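Local atomic coordinates of 2-methyl-3-hydroxypyridine-5-carboxylic acid oxygenase (PDB entry 3ALJ), a protein that probably catalyses the FAD-dependent oxygenation of 2-methyl-3-hydroxypyridine-5-carboxylic acid, opening the pyridine ring. Residues N97-R102 against A361-A366; P295-G300 against D337-L342; S343-Y346 against R350-S353. All coordinates share one frame; numbering follows the deposited sequence.

All three contacts involve the C-terminal part of the chain, which packs beside the FAD site. Contact 1 closes the longest loop, bringing residues 97-102 to 361-366, and contacts 2 and 3 are nested inside that loop in series. Contact 2 lies between them in space: its centre is about 12 Å from that of contact 1 and about 10 Å from that of contact 3, while contacts 1 and 3 are about 16 Å apart. Helix 321-349 is used by both contacts 2 and 3, and helix 364-367 joins contact 1 to it through a Glu364-Arg338 salt bridge. The C-terminal segments are thus packed beside the loop that lines the flavin, at contact 2.

Contact 1: residues N97-R102 against A361-A366; sequences NGLPWR and AALEAA. With BME (beta-mercaptoethanol), chain D.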
ATOM      1  N   ASN A  97       0.420  12.921  17.900  1.00  8.55           N
ATOM      2  CA  ASN A  97      -0.244  12.718  19.205  1.00  9.26           C
ATOM      3  C   ASN A  97      -0.489  11.239  19.488  1.00  9.20           C
ATOM      4  O   ASN A  97      -1.564  10.821  19.906  1.00  9.25           O
ATOM      5  CB  ASN A  97      -1.491  13.525  19.348  1.00 10.59           C
ATOM      6  CG  ASN A  97      -1.891  13.610  20.903  1.00 13.30           C
ATOM      7  OD1 ASN A  97      -1.001  13.541  21.854  1.00 12.67           O
ATOM      8  ND2 ASN A  97      -3.206  13.670  21.153  1.00 15.36           N
ATOM      9  N   GLY A  98       0.554  10.462  19.224  1.00  7.92           N
ATOM     10  CA  GLY A  98       0.491   9.061  19.601  1.00  8.05           C
ATOM     11  C   GLY A  98      -0.168   8.105  18.582  1.00  7.99           C
ATOM     12  O   GLY A  98      -0.193   6.896  18.863  1.00  9.48           O
ATOM     13  N   LEU A  99      -0.720   8.617  17.487  1.00  6.96           N
ATOM     14  CA  LEU A  99      -1.343   7.732  16.507  1.00  8.24           C
ATOM     15  C   LEU A  99      -0.317   6.652  16.083  1.00  8.21           C
ATOM     16  O   LEU A  99       0.781   7.002  15.633  1.00  8.06           O
ATOM     17  CB  LEU A  99      -1.644   8.576  15.291  1.00 10.12           C
ATOM     18  CG  LEU A  99      -2.220   7.901  14.076  1.00 10.40           C
ATOM     19  CD1 LEU A  99      -3.607   7.555  14.235  1.00 12.83           C
ATOM     20  CD2 LEU A  99      -2.032   8.911  12.855  1.00 13.23           C
ATOM     21  N   PRO A 100      -0.725   5.387  16.215  1.00  7.70           N
ATOM     22  CA  PRO A 100       0.233   4.344  15.789  1.00  7.86           C
ATOM     23  C   PRO A 100       0.605   4.354  14.291  1.00  8.45           C
ATOM     24  O   PRO A 100      -0.200   4.731  13.453  1.00 10.69           O
ATOM     25  CB  PRO A 100      -0.535   3.088  16.128  1.00 10.15           C
ATOM     26  CG  PRO A 100      -1.419   3.473  17.374  1.00  8.92           C
ATOM     27  CD  PRO A 100      -1.835   4.834  17.020  1.00  9.17           C
ATOM     28  N   TRP A 101       1.888   4.042  14.016  1.00  8.05           N
ATOM     29  CA  TRP A 101       2.368   3.912  12.621  1.00  7.83           C
ATOM     30  C   TRP A 101       3.545   3.025  12.659  1.00  7.30           C
ATOM     31  O   TRP A 101       4.102   2.706  13.713  1.00  8.59           O
ATOM     32  CB  TRP A 101       2.634   5.308  11.989  1.00  9.57           C
ATOM     33  CG  TRP A 101       3.674   6.150  12.670  1.00  6.77           C
ATOM     34  CD1 TRP A 101       3.621   6.712  13.956  1.00  9.56           C
ATOM     35  CD2 TRP A 101       4.915   6.605  12.093  1.00  6.92           C
ATOM     36  NE1 TRP A 101       4.796   7.430  14.212  1.00  8.61           N
ATOM     37  CE2 TRP A 101       5.592   7.385  13.073  1.00  9.64           C
ATOM     38  CE3 TRP A 101       5.580   6.389  10.824  1.00  7.46           C
ATOM     39  CZ2 TRP A 101       6.824   7.995  12.841  1.00  9.12           C
ATOM     40  CZ3 TRP A 101       6.737   7.010  10.594  1.00 10.07           C
ATOM     41  CH2 TRP A 101       7.392   7.792  11.550  1.00  9.11           C
ATOM     42  N   ARG A 102       3.963   2.574  11.468  1.00  7.90           N
ATOM     43  CA  ARG A 102       4.971   1.515  11.404  1.00  8.12           C
ATOM     44  C   ARG A 102       5.564   1.496  10.044  1.00  8.16           C
ATOM     45  O   ARG A 102       4.848   1.695   9.012  1.00  8.79           O
ATOM     46  CB  ARG A 102       4.289   0.124  11.629  1.00  7.60           C
ATOM     47  CG  ARG A 102       5.266  -0.942  12.196  1.00  7.60           C
ATOM     48  CD  ARG A 102       5.656  -0.588  13.702  1.00  7.77           C
ATOM     49  NE  ARG A 102       6.372  -1.716  14.264  1.00  9.17           N
ATOM     50  CZ  ARG A 102       6.684  -1.724  15.559  1.00  9.13           C
ATOM     51  NH1 ARG A 102       6.503  -0.644  16.320  1.00  8.93           N
ATOM     52  NH2 ARG A 102       7.203  -2.777  16.116  1.00 10.01           N
ATOM     53  N   ALA A 361      -6.843  16.754   9.016  1.00 12.32           N
ATOM     54  CA  ALA A 361      -7.427  16.269   7.810  1.00 12.76           C
ATOM     55  C   ALA A 361      -6.617  15.222   7.011  1.00 10.38           C
ATOM     56  O   ALA A 361      -7.166  14.290   6.478  1.00 13.47           O
ATOM     57  CB  ALA A 361      -7.831  17.546   6.953  1.00 16.60           C
ATOM     58  N   ALA A 362      -5.309  15.486   6.965  1.00 11.06           N
ATOM     59  CA  ALA A 362      -4.435  14.592   6.267  1.00 10.46           C
ATOM     60  C   ALA A 362      -4.505  13.215   6.991  1.00 10.43           C
ATOM     61  O   ALA A 362      -4.395  12.227   6.291  1.00  9.97           O
ATOM     62  CB  ALA A 362      -3.002  15.094   6.292  1.00  9.84           C
ATOM     63  N   LEU A 363      -4.558  13.192   8.328  1.00 10.17           N
ATOM     64  CA  LEU A 363      -4.573  11.951   9.083  1.00  9.95           C
ATOM     65  C   LEU A 363      -5.940  11.303   9.234  1.00  9.62           C
ATOM     66  O   LEU A 363      -6.082  10.297   9.943  1.00  9.86           O
ATOM     67  CB  LEU A 363      -4.027  12.288  10.472  1.00  9.36           C
ATOM     68  CG  LEU A 363      -2.512  12.583  10.465  1.00 10.02           C
ATOM     69  CD1 LEU A 363      -2.156  13.042  11.938  1.00 11.18           C
ATOM     70  CD2 LEU A 363      -1.654  11.390   9.972  1.00 12.70           C
ATOM     71  N   GLU A 364      -6.991  11.804   8.558  1.00 10.81           N
ATOM     72  CA  GLU A 364      -8.276  11.194   8.756  1.00 12.89           C
ATOM     73  C   GLU A 364      -8.337   9.733   8.408  1.00 11.72           C
ATOM     74  O   GLU A 364      -8.830   8.926   9.265  1.00 11.04           O
ATOM     75  CB  GLU A 364      -9.269  11.963   7.871  1.00 16.93           C
ATOM     76  CG  GLU A 364     -10.652  11.255   7.811  1.00 16.58           C
ATOM     77  CD  GLU A 364     -11.608  12.054   6.914  1.00 25.08           C
ATOM     78  OE1 GLU A 364     -11.901  13.180   7.322  1.00 28.16           O
ATOM     79  OE2 GLU A 364     -11.894  11.621   5.772  1.00 20.69           O
ATOM     80  N   ALA A 365      -7.778   9.300   7.270  1.00 10.34           N
ATOM     81  CA  ALA A 365      -7.820   7.914   6.920  1.00  9.73           C
ATOM     82  C   ALA A 365      -7.057   7.082   8.000  1.00  9.98           C
ATOM     83  O   ALA A 365      -7.481   5.980   8.468  1.00  9.34           O
ATOM     84  CB  ALA A 365      -7.194   7.628   5.511  1.00 12.47           C
ATOM     85  N   ALA A 366      -5.904   7.627   8.442  1.00  9.71           N
ATOM     86  CA  ALA A 366      -5.083   6.832   9.455  1.00  7.13           C
ATOM     87  C   ALA A 366      -5.825   6.745  10.791  1.00  7.86           C
ATOM     88  O   ALA A 366      -5.660   5.752  11.475  1.00  8.49           O
ATOM     89  CB  ALA A 366      -3.763   7.543   9.646  1.00  7.90           C
TER
HETATM   90  C1  BME D 382      -9.324   4.574   5.795  1.00 18.30           C
HETATM   91  C2  BME D 382      -8.254   4.199   4.704  1.00 13.99           C
HETATM   92  O1  BME D 382      -8.889   4.011   7.040  1.00 10.44           O
HETATM   93  S2  BME D 382      -9.044   4.728   3.089  1.00 17.18           S
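Leu99 and Ala366 mark the closest backbone approach, with their CA atoms 8.0 Å apart, and the segments meet mainly through side chains. Leu99 and Pro100 lead into strand 101-105, whereas Ala361 to Glu364 form a type I turn, closed by Glu364 N to Ala361 O at 3.2 Å, with Leu363 at the N-cap position of helix 364-367. No hydrogen bond crosses the gap. Leu99 carries the contact: with CG anti to the backbone N (chi1 176°), its two methyls fork over the first turn of the helix. CD2 touches Leu363 CD2 at 3.8 Å and Ala366 CB at 3.9 Å, while CD1 lies against Ala366 O at 3.9 Å. The Leu99 and Leu363 side chains run antiparallel alongside each other, meeting at their CD2 methyls. Trp56 touches Leu99, Leu363 and Ala366, extending this apolar cluster. An alanine in place of Leu99 would lose both methyls and is likely to open a gap beside Leu363 and Ala366. This buried apolar contact packs the residues before strand 101-105 against the N-terminal end of helix 364-367, and so joins the two-stranded sheet of 52-56 and 101-105 to that helix near the C-terminus of this flavoprotein, the Ala366 side chain being about 10 Å from FAD.

Contact 2: residues P295-G300 against D337-L342; sequences PALAQG and DRCQAL. With FAD (flavin-adenine dinucleotide), chain B.
Cys339 holds SG anti to its backbone N (chi1 -179°), which carries the sulfur out from the helix to Gln299, whose CG lies beside the backbone N (chi1 -78°) and whose chain then bends at chi2 (-70°). Sulfur and side chain meet closely: SG is 3.4 Å from Gln299 CB and 3.8 Å from its CG, the first of these close for a sulfur-to-carbon contact. The bend takes the Gln299 amide away from the helix, where OE1 is hydrogen-bonded to Asn58, so the aliphatic half of the glutamine packs while its polar end is satisfied by a different partner. Leu297 sends CD1 between Cys339 and Leu342, reaching SG at 4.3 Å and Leu342 CG at 4.2 Å, and the two leucine side chains cross obliquely. No hydrogen bond links the segments.

The opposite side of the 295-300 loop lines the cofactor. Pro295 CB sits over the flavin ring system, 3.4 Å from FAD C6, and Ala298 CB is on the same side of the flavin plane but off the ring edge, 3.6 Å from FAD O4. Gly300 passes close to the ribityl chain; a CB there would clash with FAD C1'. The loop is thus sandwiched between isoalloxazine and helix 321-349. It leads from helix 288-291 into helix 300-314, with Gln299 at the N-cap position of the latter, while Ala365 and Ala366 of helix 364-367 close over Gln299 and Tyr270 of strand 267-275 touches Pro295.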
ATOM      1  N   PRO A 295       0.898   8.306  -3.576  1.00  8.67           N
ATOM      2  CA  PRO A 295       1.384   7.792  -2.279  1.00  9.19           C
ATOM      3  C   PRO A 295       1.838   8.818  -1.247  1.00  8.38           C
ATOM      4  O   PRO A 295       2.344   8.413  -0.189  1.00  9.06           O
ATOM      5  CB  PRO A 295       2.535   6.869  -2.711  1.00 10.44           C
ATOM      6  CG  PRO A 295       3.150   7.593  -3.881  1.00 10.58           C
ATOM      7  CD  PRO A 295       1.895   8.067  -4.690  1.00  9.17           C
ATOM      8  N   ALA A 296       1.473  10.101  -1.475  1.00  8.42           N
ATOM      9  CA  ALA A 296       1.924  11.123  -0.509  1.00  8.42           C
ATOM     10  C   ALA A 296       1.518  10.835   0.906  1.00  9.62           C
ATOM     11  O   ALA A 296       2.298  11.118   1.841  1.00 12.72           O
ATOM     12  CB  ALA A 296       1.407  12.559  -0.949  1.00 10.71           C
ATOM     13  N   LEU A 297       0.290  10.382   1.140  1.00  8.77           N
ATOM     14  CA  LEU A 297      -0.160  10.091   2.498  1.00 10.16           C
ATOM     15  C   LEU A 297       0.039   8.692   2.947  1.00  8.23           C
ATOM     16  O   LEU A 297      -0.370   8.327   4.078  1.00  9.43           O
ATOM     17  CB  LEU A 297      -1.642  10.530   2.697  1.00 11.49           C
ATOM     18  CG  LEU A 297      -1.927  12.007   2.512  1.00 16.34           C
ATOM     19  CD1 LEU A 297      -3.536  12.128   2.624  1.00 15.27           C
ATOM     20  CD2 LEU A 297      -1.118  12.801   3.583  1.00 14.58           C
ATOM     21  N   ALA A 298       0.708   7.872   2.089  1.00  8.65           N
ATOM     22  CA  ALA A 298       1.038   6.470   2.435  1.00  7.14           C
ATOM     23  C   ALA A 298      -0.195   5.744   2.966  1.00  8.98           C
ATOM     24  O   ALA A 298      -0.206   5.112   4.010  1.00  8.81           O
ATOM     25  CB  ALA A 298       2.230   6.428   3.477  1.00  8.27           C
ATOM     26  N   GLN A 299      -1.250   5.793   2.131  1.00  8.38           N
ATOM     27  CA  GLN A 299      -2.530   5.169   2.386  1.00  7.62           C
ATOM     28  C   GLN A 299      -3.069   4.220   1.338  1.00  7.82           C
ATOM     29  O   GLN A 299      -4.227   3.742   1.397  1.00  8.34           O
ATOM     30  CB  GLN A 299      -3.611   6.251   2.705  1.00  7.74           C
ATOM     31  CG  GLN A 299      -3.441   6.766   4.187  1.00  7.30           C
ATOM     32  CD  GLN A 299      -3.834   5.701   5.212  1.00  8.58           C
ATOM     33  OE1 GLN A 299      -4.550   4.751   4.914  1.00  9.58           O
ATOM     34  NE2 GLN A 299      -3.325   5.818   6.435  1.00  9.76           N
ATOM     35  N   GLY A 300      -2.327   4.006   0.241  1.00  8.11           N
ATOM     36  CA  GLY A 300      -2.904   3.144  -0.767  1.00  8.23           C
ATOM     37  C   GLY A 300      -3.240   1.735  -0.231  1.00  8.44           C
ATOM     38  O   GLY A 300      -4.345   1.190  -0.504  1.00  7.85           O
ATOM     39  N   ASP A 337     -12.364   8.085  -1.125  1.00  9.14           N
ATOM     40  CA  ASP A 337     -12.393   9.090  -2.117  1.00  9.59           C
ATOM     41  C   ASP A 337     -11.720  10.366  -1.602  1.00  8.54           C
ATOM     42  O   ASP A 337     -10.977  11.030  -2.303  1.00  9.11           O
ATOM     43  CB  ASP A 337     -13.868   9.443  -2.416  1.00 10.16           C
ATOM     44  CG  ASP A 337     -14.523   8.510  -3.341  1.00 16.02           C
ATOM     45  OD1 ASP A 337     -13.906   7.670  -3.985  1.00 13.96           O
ATOM     46  OD2 ASP A 337     -15.783   8.608  -3.391  1.00 19.10           O
ATOM     47  N   ARG A 338     -11.965  10.682  -0.319  1.00  9.30           N
ATOM     48  CA  ARG A 338     -11.350  11.899   0.286  1.00 10.28           C
ATOM     49  C   ARG A 338      -9.859  11.767   0.409  1.00  9.31           C
ATOM     50  O   ARG A 338      -9.099  12.663   0.111  1.00 10.10           O
ATOM     51  CB  ARG A 338     -11.907  12.190   1.723  1.00 11.67           C
ATOM     52  CG  ARG A 338     -13.303  12.828   1.601  1.00 15.89           C
ATOM     53  CD  ARG A 338     -13.861  13.367   2.991  1.00 18.25           C
ATOM     54  NE  ARG A 338     -13.937  12.311   4.003  1.00 16.16           N
ATOM     55  CZ  ARG A 338     -15.008  11.526   4.248  1.00 20.43           C
ATOM     56  NH1 ARG A 338     -16.125  11.728   3.507  1.00 21.94           N
ATOM     57  NH2 ARG A 338     -14.972  10.601   5.184  1.00 19.91           N
ATOM     58  N   CYS A 339      -9.432  10.554   0.833  1.00  9.69           N
ATOM     59  CA  CYS A 339      -7.984  10.333   0.988  1.00  9.54           C
ATOM     60  C   CYS A 339      -7.197  10.348  -0.376  1.00  8.85           C
ATOM     61  O   CYS A 339      -6.175  10.964  -0.503  1.00  9.19           O
ATOM     62  CB  CYS A 339      -7.771   9.012   1.754  1.00  8.75           C
ATOM     63  SG  CYS A 339      -6.030   8.613   2.041  1.00 11.34           S
ATOM     64  N   GLN A 340      -7.851   9.746  -1.379  1.00  8.91           N
ATOM     65  CA  GLN A 340      -7.271   9.786  -2.731  1.00  7.83           C
ATOM     66  C   GLN A 340      -7.130  11.228  -3.245  1.00  9.28           C
ATOM     67  O   GLN A 340      -6.122  11.617  -3.790  1.00  9.46           O
ATOM     68  CB  GLN A 340      -8.135   8.890  -3.646  1.00  8.61           C
ATOM     69  CG  GLN A 340      -7.725   8.999  -5.066  1.00  8.38           C
ATOM     70  CD  GLN A 340      -8.650   8.169  -5.950  1.00  9.55           C
ATOM     71  OE1 GLN A 340      -9.860   8.387  -5.960  1.00 10.08           O
ATOM     72  NE2 GLN A 340      -8.094   7.155  -6.660  1.00  9.67           N
ATOM     73  N   ALA A 341      -8.215  11.985  -2.992  1.00  8.49           N
ATOM     74  CA  ALA A 341      -8.133  13.364  -3.484  1.00  9.87           C
ATOM     75  C   ALA A 341      -7.072  14.237  -2.743  1.00  6.55           C
ATOM     76  O   ALA A 341      -6.313  14.916  -3.411  1.00  9.13           O
ATOM     77  CB  ALA A 341      -9.550  14.053  -3.331  1.00 10.48           C
ATOM     78  N   LEU A 342      -7.036  14.047  -1.409  1.00  8.70           N
ATOM     79  CA  LEU A 342      -6.112  14.835  -0.625  1.00  8.59           C
ATOM     80  C   LEU A 342      -4.668  14.410  -0.935  1.00  8.16           C
ATOM     81  O   LEU A 342      -3.768  15.221  -1.050  1.00  9.04           O
ATOM     82  CB  LEU A 342      -6.468  14.747   0.878  1.00  9.73           C
ATOM     83  CG  LEU A 342      -5.535  15.658   1.715  1.00  9.66           C
ATOM     84  CD1 LEU A 342      -5.737  17.145   1.295  1.00 12.37           C
ATOM     85  CD2 LEU A 342      -6.000  15.498   3.182  1.00 12.00           C
TER
HETATM   86  PA  FAD B 380      -1.320  -5.146  -5.629  1.00 10.38           P
HETATM   87  O1A FAD B 380      -0.450  -4.965  -4.425  1.00 15.26           O
HETATM   88  O2A FAD B 380      -0.916  -4.610  -6.876  1.00 12.17           O
HETATM   89  O5B FAD B 380      -1.551  -6.712  -5.761  1.00  9.44           O
HETATM   90  C5B FAD B 380      -2.338  -7.269  -6.866  1.00  8.28           C
HETATM   91  C4B FAD B 380      -1.844  -8.700  -6.912  1.00  8.40           C
HETATM   92  O4B FAD B 380      -2.705  -9.267  -7.959  1.00 10.53           O
HETATM   93  C3B FAD B 380      -0.458  -8.883  -7.411  1.00  9.09           C
HETATM   94  O3B FAD B 380       0.255  -9.858  -6.623  1.00 10.15           O
HETATM   95  C2B FAD B 380      -0.654  -9.280  -8.919  1.00  8.38           C
HETATM   96  O2B FAD B 380       0.398 -10.115  -9.431  1.00 10.44           O
HETATM   97  C1B FAD B 380      -1.902 -10.099  -8.892  1.00 10.97           C
HETATM   98  N9A FAD B 380      -2.689 -10.019 -10.081  1.00  7.95           N
HETATM   99  C8A FAD B 380      -2.796  -9.000 -11.001  1.00  9.44           C
HETATM  100  N7A FAD B 380      -3.709  -9.282 -11.943  1.00  8.88           N
HETATM  101  C5A FAD B 380      -4.204 -10.537 -11.626  1.00  7.74           C
HETATM  102  C6A FAD B 380      -5.226 -11.309 -12.174  1.00  8.54           C
HETATM  103  N6A FAD B 380      -5.895 -10.888 -13.300  1.00 11.67           N
HETATM  104  N1A FAD B 380      -5.477 -12.477 -11.580  1.00  8.90           N
HETATM  105  C2A FAD B 380      -4.801 -12.919 -10.513  1.00 10.88           C
HETATM  106  N3A FAD B 380      -3.817 -12.199  -9.900  1.00  8.54           N
HETATM  107  C4A FAD B 380      -3.566 -10.990 -10.473  1.00  7.54           C
HETATM  108  N1  FAD B 380       0.548   2.182   0.410  1.00  8.22           N
HETATM  109  C2  FAD B 380       0.626   2.260   1.726  1.00  7.88           C
HETATM  110  O2  FAD B 380      -0.292   1.905   2.483  1.00  8.74           O
HETATM  111  N3  FAD B 380       1.776   2.776   2.324  1.00  7.26           N
HETATM  112  C4  FAD B 380       2.877   3.179   1.567  1.00  7.47           C
HETATM  113  O4  FAD B 380       3.966   3.498   2.174  1.00  7.57           O
HETATM  114  C4X FAD B 380       2.755   3.103   0.190  1.00  8.26           C
HETATM  115  N5  FAD B 380       3.811   3.613  -0.641  1.00  8.98           N
HETATM  116  C5X FAD B 380       3.651   3.596  -2.014  1.00  7.90           C
HETATM  117  C6  FAD B 380       4.615   4.181  -2.854  1.00  8.79           C
HETATM  118  C7  FAD B 380       4.491   4.108  -4.217  1.00  9.72           C
HETATM  119  C7M FAD B 380       5.587   4.752  -5.114  1.00 12.08           C
HETATM  120  C8  FAD B 380       3.381   3.523  -4.789  1.00  9.53           C
HETATM  121  C8M FAD B 380       3.185   3.454  -6.321  1.00 10.79           C
HETATM  122  C9  FAD B 380       2.407   2.940  -3.966  1.00  9.82           C
HETATM  123  C9A FAD B 380       2.512   3.012  -2.555  1.00  8.56           C
HETATM  124  N10 FAD B 380       1.489   2.452  -1.670  1.00  7.47           N
HETATM  125  C10 FAD B 380       1.612   2.554  -0.336  1.00  6.57           C
HETATM  126  C1' FAD B 380       0.227   1.834  -2.301  1.00  7.84           C
HETATM  127  C2' FAD B 380       0.364   0.317  -2.301  1.00  6.49           C
HETATM  128  O2' FAD B 380       1.569  -0.051  -3.005  1.00  8.06           O
HETATM  129  C3' FAD B 380      -0.803  -0.297  -3.098  1.00  7.89           C
HETATM  130  O3' FAD B 380      -1.987   0.553  -2.855  1.00  7.45           O
HETATM  131  C4' FAD B 380      -1.185  -1.653  -2.671  1.00  7.60           C
HETATM  132  O4' FAD B 380      -0.045  -2.517  -2.943  1.00 11.17           O
HETATM  133  C5' FAD B 380      -2.329  -2.190  -3.466  1.00  8.62           C
HETATM  134  O5' FAD B 380      -2.618  -3.510  -3.016  1.00  7.55           O
HETATM  135  P   FAD B 380      -3.563  -4.385  -3.931  1.00  8.20           P
HETATM  136  O1P FAD B 380      -3.632  -5.694  -3.266  1.00  8.91           O
HETATM  137  O2P FAD B 380      -4.833  -3.672  -4.279  1.00  9.09           O
HETATM  138  O3P FAD B 380      -2.772  -4.503  -5.336  1.00  8.10           O

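Contact 3: residues S343-Y346 against R350-S353; sequences SGDY and RSLS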
ATOM      1  N   SER A 343      -4.462  13.099  -1.079  1.00  8.36           N
ATOM      2  CA  SER A 343      -3.119  12.588  -1.477  0.50  8.59           C
ATOM      3  C   SER A 343      -2.650  13.189  -2.775  1.00  8.38           C
ATOM      4  O   SER A 343      -1.526  13.564  -2.960  1.00  8.84           O
ATOM      5  CB  SER A 343      -3.236  11.048  -1.626  0.50  6.99           C
ATOM      6  OG  SER A 343      -3.411  10.538  -0.304  0.50  9.63           O
ATOM      7  N   GLY A 344      -3.599  13.177  -3.738  1.00  9.23           N
ATOM      8  CA  GLY A 344      -3.285  13.782  -5.018  1.00  9.12           C
ATOM      9  C   GLY A 344      -2.957  15.278  -4.977  1.00  9.51           C
ATOM     10  O   GLY A 344      -2.071  15.755  -5.686  1.00 10.39           O
ATOM     11  N   ASP A 345      -3.729  15.968  -4.135  1.00  9.36           N
ATOM     12  CA  ASP A 345      -3.454  17.415  -3.967  1.00 11.46           C
ATOM     13  C   ASP A 345      -2.090  17.632  -3.317  1.00 10.56           C
ATOM     14  O   ASP A 345      -1.268  18.380  -3.814  1.00 11.24           O
ATOM     15  CB  ASP A 345      -4.555  17.935  -3.095  1.00 11.90           C
ATOM     16  CG  ASP A 345      -4.424  19.415  -2.777  1.00 23.11           C
ATOM     17  OD1 ASP A 345      -3.482  19.873  -2.062  1.00 25.65           O
ATOM     18  OD2 ASP A 345      -5.276  20.143  -3.214  1.00 25.33           O
ATOM     19  N   TYR A 346      -1.783  16.871  -2.271  1.00  8.29           N
ATOM     20  CA  TYR A 346      -0.425  17.025  -1.695  1.00  7.77           C
ATOM     21  C   TYR A 346       0.645  16.673  -2.659  1.00  8.89           C
ATOM     22  O   TYR A 346       1.639  17.369  -2.716  1.00  9.26           O
ATOM     23  CB  TYR A 346      -0.302  16.018  -0.497  1.00  8.26           C
ATOM     24  CG  TYR A 346      -0.770  16.608   0.836  1.00  9.37           C
ATOM     25  CD1 TYR A 346      -1.734  17.641   0.975  1.00 10.50           C
ATOM     26  CD2 TYR A 346      -0.183  16.181   1.990  1.00  9.26           C
ATOM     27  CE1 TYR A 346      -2.149  18.131   2.267  1.00 10.04           C
ATOM     28  CE2 TYR A 346      -0.541  16.679   3.196  1.00  8.90           C
ATOM     29  CZ  TYR A 346      -1.476  17.629   3.367  1.00  9.95           C
ATOM     30  OH  TYR A 346      -1.833  18.171   4.602  1.00 11.95           O
ATOM     31  N   ARG A 350       3.355  19.393  -3.970  1.00 11.94           N
ATOM     32  CA  ARG A 350       4.604  19.142  -3.142  1.00 11.80           C
ATOM     33  C   ARG A 350       4.338  19.597  -1.729  1.00 10.71           C
ATOM     34  O   ARG A 350       5.306  20.082  -1.040  1.00 11.36           O
ATOM     35  CB  ARG A 350       5.809  19.837  -3.763  1.00 11.32           C
ATOM     36  CG  ARG A 350       6.318  19.073  -5.054  1.00 15.06           C
ATOM     37  CD  ARG A 350       5.479  19.485  -6.252  1.00 21.40           C
ATOM     38  NE  ARG A 350       6.078  18.969  -7.446  1.00 22.86           N
ATOM     39  CZ  ARG A 350       5.663  17.917  -8.168  1.00 20.53           C
ATOM     40  NH1 ARG A 350       4.543  17.211  -7.971  1.00 17.77           N
ATOM     41  NH2 ARG A 350       6.337  17.630  -9.265  1.00 25.35           N
ATOM     42  N   SER A 351       3.133  19.405  -1.174  1.00 10.17           N
ATOM     43  CA  SER A 351       2.812  19.948   0.117  1.00  9.94           C
ATOM     44  C   SER A 351       3.687  19.403   1.250  1.00 10.90           C
ATOM     45  O   SER A 351       3.957  20.173   2.207  1.00  9.50           O
ATOM     46  CB  SER A 351       1.362  19.661   0.515  1.00 10.71           C
ATOM     47  OG  SER A 351       0.476  20.176  -0.544  1.00 12.81           O
ATOM     48  N   LEU A 352       4.085  18.131   1.143  1.00  8.70           N
ATOM     49  CA  LEU A 352       4.907  17.573   2.217  1.00  8.76           C
ATOM     50  C   LEU A 352       6.244  18.299   2.397  1.00  8.33           C
ATOM     51  O   LEU A 352       6.843  18.241   3.496  1.00  8.53           O
ATOM     52  CB  LEU A 352       5.129  16.072   1.986  1.00  9.63           C
ATOM     53  CG  LEU A 352       3.782  15.260   2.074  1.00 12.73           C
ATOM     54  CD1 LEU A 352       4.245  13.888   1.610  1.00 13.93           C
ATOM     55  CD2 LEU A 352       3.285  15.217   3.466  1.00 12.96           C
ATOM     56  N   SER A 353       6.703  19.007   1.366  1.00  9.02           N
ATOM     57  CA  SER A 353       8.011  19.719   1.448  1.00  9.45           C
ATOM     58  C   SER A 353       7.996  20.845   2.474  1.00  9.84           C
ATOM     59  O   SER A 353       9.056  21.279   2.839  1.00 10.65           O
ATOM     60  CB  SER A 353       8.391  20.294   0.070  1.00  9.13           C
ATOM     61  OG  SER A 353       7.530  21.373  -0.310  1.00 10.26           O
TER
HETATM   62  O   HOH W   1       3.758  16.334  -1.122  1.00 11.63           O
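Tyr346 and Ser351 approach to 4.7 Å between CA atoms where helix 321-349 ends and the chain turns into the 3-10 segment 351-353. Tyr346 O collects the returning backbone: Ser351 N donates to it at 3.0 Å with an N-H...O angle of 159°, the hydrogen bond lying in the carbonyl plane on a lone pair. Arg350 N is slightly nearer this oxygen, but its N-H angle is poor and it does not count as a hydrogen bond. Water 1 donates to Tyr346 O at 2.8 Å and accepts from Leu352 N at 2.9 Å, carrying the linkage one residue further.

Arg350 leaves helical conformation with positive phi, and two bonds return into the last turn, so the helix ends in a Schellman motif. The same turn folds the 3-10 segment back against the tyrosine ring.

In Tyr346 a chi1 of -89°, with CG anti to the carbonyl carbon, lays the ring beneath Ser351 CB, which stands over one face 3.9 Å from the centroid and 20° off the normal, a CH-pi contact displaced toward the CG-CD1 side of the ring. Leu352 comes at the ring obliquely, its CD2 lying 3.9 Å from Tyr346 CD2, and the two side chains cross at about a right angle. The phenol OH reaches on to Met357 O, which would fix the far end of the ring, while Ala296 and Ala362 also touch this residue. The carbonyl of Arg350, in the turn itself, is gripped twice by Ser353: its O accepts from N at 3.0 Å and from OG at 2.7 Å, the hydroxyl donating almost end-on to the carbonyl. Trp203 of strand 199-203 packs on Arg350, Leu352 and Ser353.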